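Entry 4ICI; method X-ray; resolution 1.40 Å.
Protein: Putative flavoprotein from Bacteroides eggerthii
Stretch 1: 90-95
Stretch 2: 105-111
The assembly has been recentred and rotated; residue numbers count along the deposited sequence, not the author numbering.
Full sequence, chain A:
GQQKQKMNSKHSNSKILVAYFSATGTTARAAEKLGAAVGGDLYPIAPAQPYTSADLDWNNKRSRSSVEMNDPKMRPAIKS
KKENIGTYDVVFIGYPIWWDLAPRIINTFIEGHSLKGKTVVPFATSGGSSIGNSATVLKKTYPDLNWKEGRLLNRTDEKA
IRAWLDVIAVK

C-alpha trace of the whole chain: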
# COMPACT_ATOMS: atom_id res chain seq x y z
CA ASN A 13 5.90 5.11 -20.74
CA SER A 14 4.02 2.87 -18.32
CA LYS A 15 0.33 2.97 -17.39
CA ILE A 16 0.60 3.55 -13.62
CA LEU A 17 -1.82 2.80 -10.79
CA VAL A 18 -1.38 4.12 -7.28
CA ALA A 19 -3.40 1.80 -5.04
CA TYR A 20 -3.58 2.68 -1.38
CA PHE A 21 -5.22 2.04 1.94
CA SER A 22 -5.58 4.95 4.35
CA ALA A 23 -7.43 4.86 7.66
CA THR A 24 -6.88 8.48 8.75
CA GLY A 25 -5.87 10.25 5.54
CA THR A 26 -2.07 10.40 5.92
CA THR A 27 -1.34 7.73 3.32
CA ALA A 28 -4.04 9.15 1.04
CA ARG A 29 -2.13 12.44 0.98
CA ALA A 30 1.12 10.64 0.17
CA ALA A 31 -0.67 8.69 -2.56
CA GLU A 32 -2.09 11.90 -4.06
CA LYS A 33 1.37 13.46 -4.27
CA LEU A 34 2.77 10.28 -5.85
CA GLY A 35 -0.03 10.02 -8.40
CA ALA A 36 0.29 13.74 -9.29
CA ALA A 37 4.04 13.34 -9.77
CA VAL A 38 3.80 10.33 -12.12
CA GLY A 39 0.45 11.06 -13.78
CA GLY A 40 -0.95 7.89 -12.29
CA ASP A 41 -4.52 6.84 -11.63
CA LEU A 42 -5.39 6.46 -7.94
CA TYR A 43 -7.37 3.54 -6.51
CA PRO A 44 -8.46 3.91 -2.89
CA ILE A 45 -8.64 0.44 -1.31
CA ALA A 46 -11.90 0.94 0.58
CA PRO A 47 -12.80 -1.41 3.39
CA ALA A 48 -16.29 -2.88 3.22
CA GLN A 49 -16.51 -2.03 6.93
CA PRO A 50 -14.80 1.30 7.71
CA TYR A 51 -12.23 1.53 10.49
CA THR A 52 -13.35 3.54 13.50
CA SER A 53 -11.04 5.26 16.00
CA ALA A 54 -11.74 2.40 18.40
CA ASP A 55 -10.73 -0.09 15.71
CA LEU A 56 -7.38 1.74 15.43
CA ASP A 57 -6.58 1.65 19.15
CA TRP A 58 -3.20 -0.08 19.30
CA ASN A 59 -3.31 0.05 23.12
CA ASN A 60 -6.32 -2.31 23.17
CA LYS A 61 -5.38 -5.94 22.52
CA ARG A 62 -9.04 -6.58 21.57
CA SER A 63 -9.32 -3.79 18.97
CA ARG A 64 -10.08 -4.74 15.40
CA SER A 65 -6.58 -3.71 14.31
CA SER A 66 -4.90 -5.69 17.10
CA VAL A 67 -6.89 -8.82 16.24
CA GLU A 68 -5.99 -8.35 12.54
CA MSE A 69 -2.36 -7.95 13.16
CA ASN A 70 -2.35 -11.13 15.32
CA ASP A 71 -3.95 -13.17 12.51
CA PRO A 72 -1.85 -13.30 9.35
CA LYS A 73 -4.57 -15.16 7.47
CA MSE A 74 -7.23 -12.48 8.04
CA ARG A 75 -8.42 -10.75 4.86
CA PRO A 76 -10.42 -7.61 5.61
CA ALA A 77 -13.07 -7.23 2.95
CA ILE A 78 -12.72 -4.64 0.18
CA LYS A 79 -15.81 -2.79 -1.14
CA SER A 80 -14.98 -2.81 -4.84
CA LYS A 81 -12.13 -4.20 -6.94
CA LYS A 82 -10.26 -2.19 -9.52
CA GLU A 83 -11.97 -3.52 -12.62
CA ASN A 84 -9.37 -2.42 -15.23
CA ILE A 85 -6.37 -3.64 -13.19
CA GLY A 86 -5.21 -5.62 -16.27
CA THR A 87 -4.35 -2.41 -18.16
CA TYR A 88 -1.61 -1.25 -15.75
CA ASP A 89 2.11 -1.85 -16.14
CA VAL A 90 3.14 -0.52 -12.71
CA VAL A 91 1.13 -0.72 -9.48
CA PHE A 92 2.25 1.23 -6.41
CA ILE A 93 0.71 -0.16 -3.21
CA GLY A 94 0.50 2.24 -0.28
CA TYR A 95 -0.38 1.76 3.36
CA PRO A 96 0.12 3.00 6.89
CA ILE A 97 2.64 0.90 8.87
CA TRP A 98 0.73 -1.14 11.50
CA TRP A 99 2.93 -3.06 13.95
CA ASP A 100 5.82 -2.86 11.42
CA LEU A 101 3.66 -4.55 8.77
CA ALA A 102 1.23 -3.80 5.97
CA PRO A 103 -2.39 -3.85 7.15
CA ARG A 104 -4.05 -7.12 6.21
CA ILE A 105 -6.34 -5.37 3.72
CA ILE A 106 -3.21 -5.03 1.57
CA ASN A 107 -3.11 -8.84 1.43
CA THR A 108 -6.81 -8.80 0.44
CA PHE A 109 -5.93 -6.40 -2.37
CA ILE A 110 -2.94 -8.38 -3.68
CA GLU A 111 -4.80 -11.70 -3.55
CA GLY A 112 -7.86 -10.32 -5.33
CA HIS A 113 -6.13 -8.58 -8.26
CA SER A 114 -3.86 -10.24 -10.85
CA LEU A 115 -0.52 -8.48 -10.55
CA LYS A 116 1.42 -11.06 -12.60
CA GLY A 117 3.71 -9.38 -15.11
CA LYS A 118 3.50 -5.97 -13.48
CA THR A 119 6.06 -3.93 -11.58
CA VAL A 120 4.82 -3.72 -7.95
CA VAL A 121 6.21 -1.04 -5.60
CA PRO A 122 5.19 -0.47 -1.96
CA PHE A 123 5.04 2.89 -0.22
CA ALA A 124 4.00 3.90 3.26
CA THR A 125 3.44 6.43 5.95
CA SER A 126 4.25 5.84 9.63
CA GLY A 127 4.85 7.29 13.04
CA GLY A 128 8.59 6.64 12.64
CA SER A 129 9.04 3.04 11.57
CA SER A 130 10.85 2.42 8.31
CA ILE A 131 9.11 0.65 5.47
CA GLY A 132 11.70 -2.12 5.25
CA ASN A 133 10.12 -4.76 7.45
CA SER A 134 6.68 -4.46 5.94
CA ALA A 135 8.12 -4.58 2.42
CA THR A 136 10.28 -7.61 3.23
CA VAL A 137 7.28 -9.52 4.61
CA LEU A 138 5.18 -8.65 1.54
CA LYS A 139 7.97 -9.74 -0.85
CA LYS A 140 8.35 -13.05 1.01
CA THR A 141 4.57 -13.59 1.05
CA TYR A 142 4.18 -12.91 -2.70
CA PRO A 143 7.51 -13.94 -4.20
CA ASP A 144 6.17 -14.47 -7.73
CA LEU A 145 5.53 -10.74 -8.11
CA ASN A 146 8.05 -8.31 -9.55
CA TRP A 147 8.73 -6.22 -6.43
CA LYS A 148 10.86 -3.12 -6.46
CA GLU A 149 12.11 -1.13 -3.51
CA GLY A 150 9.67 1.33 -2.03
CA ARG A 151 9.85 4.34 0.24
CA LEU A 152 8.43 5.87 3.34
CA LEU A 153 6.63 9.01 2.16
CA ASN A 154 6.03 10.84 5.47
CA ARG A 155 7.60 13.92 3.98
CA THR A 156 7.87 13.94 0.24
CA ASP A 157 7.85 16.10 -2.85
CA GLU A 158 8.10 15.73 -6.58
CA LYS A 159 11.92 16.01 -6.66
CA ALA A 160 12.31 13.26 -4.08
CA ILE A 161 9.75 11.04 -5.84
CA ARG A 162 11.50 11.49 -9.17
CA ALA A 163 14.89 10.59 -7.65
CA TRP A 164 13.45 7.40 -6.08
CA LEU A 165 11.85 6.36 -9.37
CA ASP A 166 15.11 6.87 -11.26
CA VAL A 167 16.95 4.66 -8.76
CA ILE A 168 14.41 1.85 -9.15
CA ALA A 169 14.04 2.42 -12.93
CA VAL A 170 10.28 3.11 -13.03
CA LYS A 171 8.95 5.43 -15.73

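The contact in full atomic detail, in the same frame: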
# COMPACT_ATOMS: atom_id res chain seq x y z
N VAL A 90 2.50 -0.76 -14.00
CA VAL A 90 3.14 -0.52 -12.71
C VAL A 90 2.01 -0.27 -11.71
O VAL A 90 1.08 0.52 -11.99
CB VAL A 90 4.03 0.72 -12.77
CG1 VAL A 90 4.63 1.06 -11.43
CG2 VAL A 90 5.12 0.57 -13.88
N VAL A 91 2.10 -0.92 -10.55
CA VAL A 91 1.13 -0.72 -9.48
C VAL A 91 1.91 -0.40 -8.20
O VAL A 91 2.69 -1.22 -7.67
CB VAL A 91 0.23 -1.95 -9.28
CG1 VAL A 91 -0.73 -1.74 -8.08
CG2 VAL A 91 -0.56 -2.28 -10.55
N PHE A 92 1.77 0.85 -7.72
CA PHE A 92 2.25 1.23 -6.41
C PHE A 92 1.18 0.80 -5.41
O PHE A 92 -0.01 0.90 -5.73
CB PHE A 92 2.48 2.74 -6.32
CG PHE A 92 3.62 3.25 -7.16
CD1 PHE A 92 3.43 3.63 -8.49
CD2 PHE A 92 4.88 3.33 -6.61
CE1 PHE A 92 4.48 4.10 -9.25
CE2 PHE A 92 5.95 3.78 -7.38
CZ PHE A 92 5.73 4.18 -8.69
N ILE A 93 1.61 0.29 -4.26
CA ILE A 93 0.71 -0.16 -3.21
C ILE A 93 1.08 0.53 -1.91
O ILE A 93 2.15 0.27 -1.34
CB ILE A 93 0.76 -1.67 -3.00
CG1 ILE A 93 0.47 -2.41 -4.30
CG2 ILE A 93 -0.23 -2.07 -1.91
CD1 ILE A 93 0.58 -3.96 -4.21
N GLY A 94 0.23 1.46 -1.45
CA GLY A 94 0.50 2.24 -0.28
C GLY A 94 -0.34 1.90 0.93
O GLY A 94 -1.50 1.46 0.82
N TYR A 95 0.25 2.12 2.09
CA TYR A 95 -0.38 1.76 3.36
C TYR A 95 0.25 2.51 4.52
O TYR A 95 1.42 2.86 4.49
CB TYR A 95 -0.31 0.23 3.61
CG TYR A 95 1.06 -0.38 3.39
CD1 TYR A 95 1.45 -0.82 2.13
CD2 TYR A 95 1.96 -0.48 4.41
CE1 TYR A 95 2.73 -1.34 1.93
CE2 TYR A 95 3.22 -1.00 4.22
CZ TYR A 95 3.61 -1.43 2.98
OH TYR A 95 4.88 -1.94 2.76
N ILE A 105 -5.58 -5.70 4.93
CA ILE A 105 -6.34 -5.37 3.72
C ILE A 105 -5.44 -5.26 2.47
O ILE A 105 -5.89 -5.45 1.36
CB ILE A 105 -7.21 -4.10 3.92
CG1 ILE A 105 -8.37 -4.03 2.90
CG2 ILE A 105 -6.33 -2.84 3.94
CD1 ILE A 105 -9.40 -2.97 3.21
N ILE A 106 -4.15 -5.01 2.68
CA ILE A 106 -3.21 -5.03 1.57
C ILE A 106 -3.09 -6.46 1.00
O ILE A 106 -3.03 -6.64 -0.21
CB ILE A 106 -1.84 -4.45 1.98
CG1 ILE A 106 -1.99 -2.96 2.33
CG2 ILE A 106 -0.83 -4.64 0.85
CD1 ILE A 106 -2.67 -2.04 1.26
N ASN A 107 -3.07 -7.45 1.88
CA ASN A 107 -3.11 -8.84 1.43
C ASN A 107 -4.42 -9.13 0.67
O ASN A 107 -4.42 -9.80 -0.36
CB ASN A 107 -2.96 -9.81 2.61
CG ASN A 107 -1.69 -9.58 3.40
OD1 ASN A 107 -1.65 -8.75 4.32
ND2 ASN A 107 -0.63 -10.32 3.06
N THR A 108 -5.56 -8.62 1.17
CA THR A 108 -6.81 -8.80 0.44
C THR A 108 -6.71 -8.21 -0.98
O THR A 108 -7.11 -8.86 -1.96
CB THR A 108 -8.00 -8.15 1.15
OG1 THR A 108 -7.96 -8.54 2.53
CG2 THR A 108 -9.33 -8.53 0.48
N PHE A 109 -6.12 -7.03 -1.08
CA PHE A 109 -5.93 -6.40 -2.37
C PHE A 109 -5.07 -7.24 -3.32
O PHE A 109 -5.46 -7.52 -4.48
CB PHE A 109 -5.30 -5.00 -2.22
CG PHE A 109 -4.89 -4.41 -3.53
CD1 PHE A 109 -5.84 -3.96 -4.43
CD2 PHE A 109 -3.52 -4.30 -3.88
CE1 PHE A 109 -5.46 -3.45 -5.66
CE2 PHE A 109 -3.17 -3.80 -5.11
CZ PHE A 109 -4.13 -3.38 -5.98
N ILE A 110 -3.90 -7.64 -2.84
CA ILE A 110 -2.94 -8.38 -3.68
C ILE A 110 -3.56 -9.70 -4.14
O ILE A 110 -3.41 -10.09 -5.30
CB ILE A 110 -1.62 -8.60 -2.94
CG1 ILE A 110 -0.87 -7.28 -2.79
CG2 ILE A 110 -0.72 -9.65 -3.66
CD1 ILE A 110 0.25 -7.34 -1.77
N GLU A 111 -4.26 -10.39 -3.23
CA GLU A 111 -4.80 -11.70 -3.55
C GLU A 111 -6.04 -11.65 -4.46
O GLU A 111 -6.41 -12.65 -5.11
CB GLU A 111 -5.06 -12.48 -2.26
CG GLU A 111 -3.79 -12.83 -1.56
CD GLU A 111 -3.96 -13.48 -0.21
OE1 GLU A 111 -5.12 -13.83 0.16
OE2 GLU A 111 -2.91 -13.64 0.47

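The helix 105-111 packs against the strand 90-95 almost antiparallel to it, with 160° between their N-to-C directions and 10.0 Å between their axes at closest approach. At that spacing side chains from both elements fill the gap; the side-chain contacts are all apolar, and no hydrogen bond crosses between the stretches. Because side chains along a strand alternate, Val91, Ile93 and Tyr95 turn their CA-to-CB bonds toward the helix, while Val90 and Phe92 stay out of reach.

Ile106 and Ile93 cover the most surface, and they meet directly, CG2 of Ile93 lying 3.8 Å from CG2 of Ile106. Isoleucine suits both positions: its beta branch fills space near the backbone, and its longer arm reaches a second neighbour. In Ile106 that arm extends toward the strand at Gly94 and Tyr95, with CG1 of Ile106 3.8 Å from CB of Tyr95 and CD1 of Ile106 3.7 Å from O of Gly94. The latter is a van der Waals approach to a backbone carbonyl. Gly94 has no side chain, so it takes part through its main chain. Tyr95 gives the helix its apolar CB, while its OH is hydrogen-bonded elsewhere in the structure.

Ile93 (chi1 m, chi2 t) directs CG1 toward the C-terminal part of the helix, away from the side taken by CG2. CD1 of Ile93 lies 3.9 Å from CE2 of Phe109 and equally 3.9 Å from CG1 of Ile110, bridging two consecutive helix residues. Ile110 starts from a sideways CA-to-CB bond, yet its end comes nearer the strand.

Phe109, the third major contributor, offers a rigid, apolar ring long enough to bring its edge to the strand. Both Ile93 CD1 and Val91 CG1 lie at its ring edge, near the ring plane; the Val91 contact is looser, with CG1 of Val91 4.3 Å from CZ of Phe109. The compact valine thus touches the far end of a long aromatic side chain. Ile110 N donates to Ile106 O at 2.9 Å, one of the i to i-4 bonds of the helix that carries these side chains.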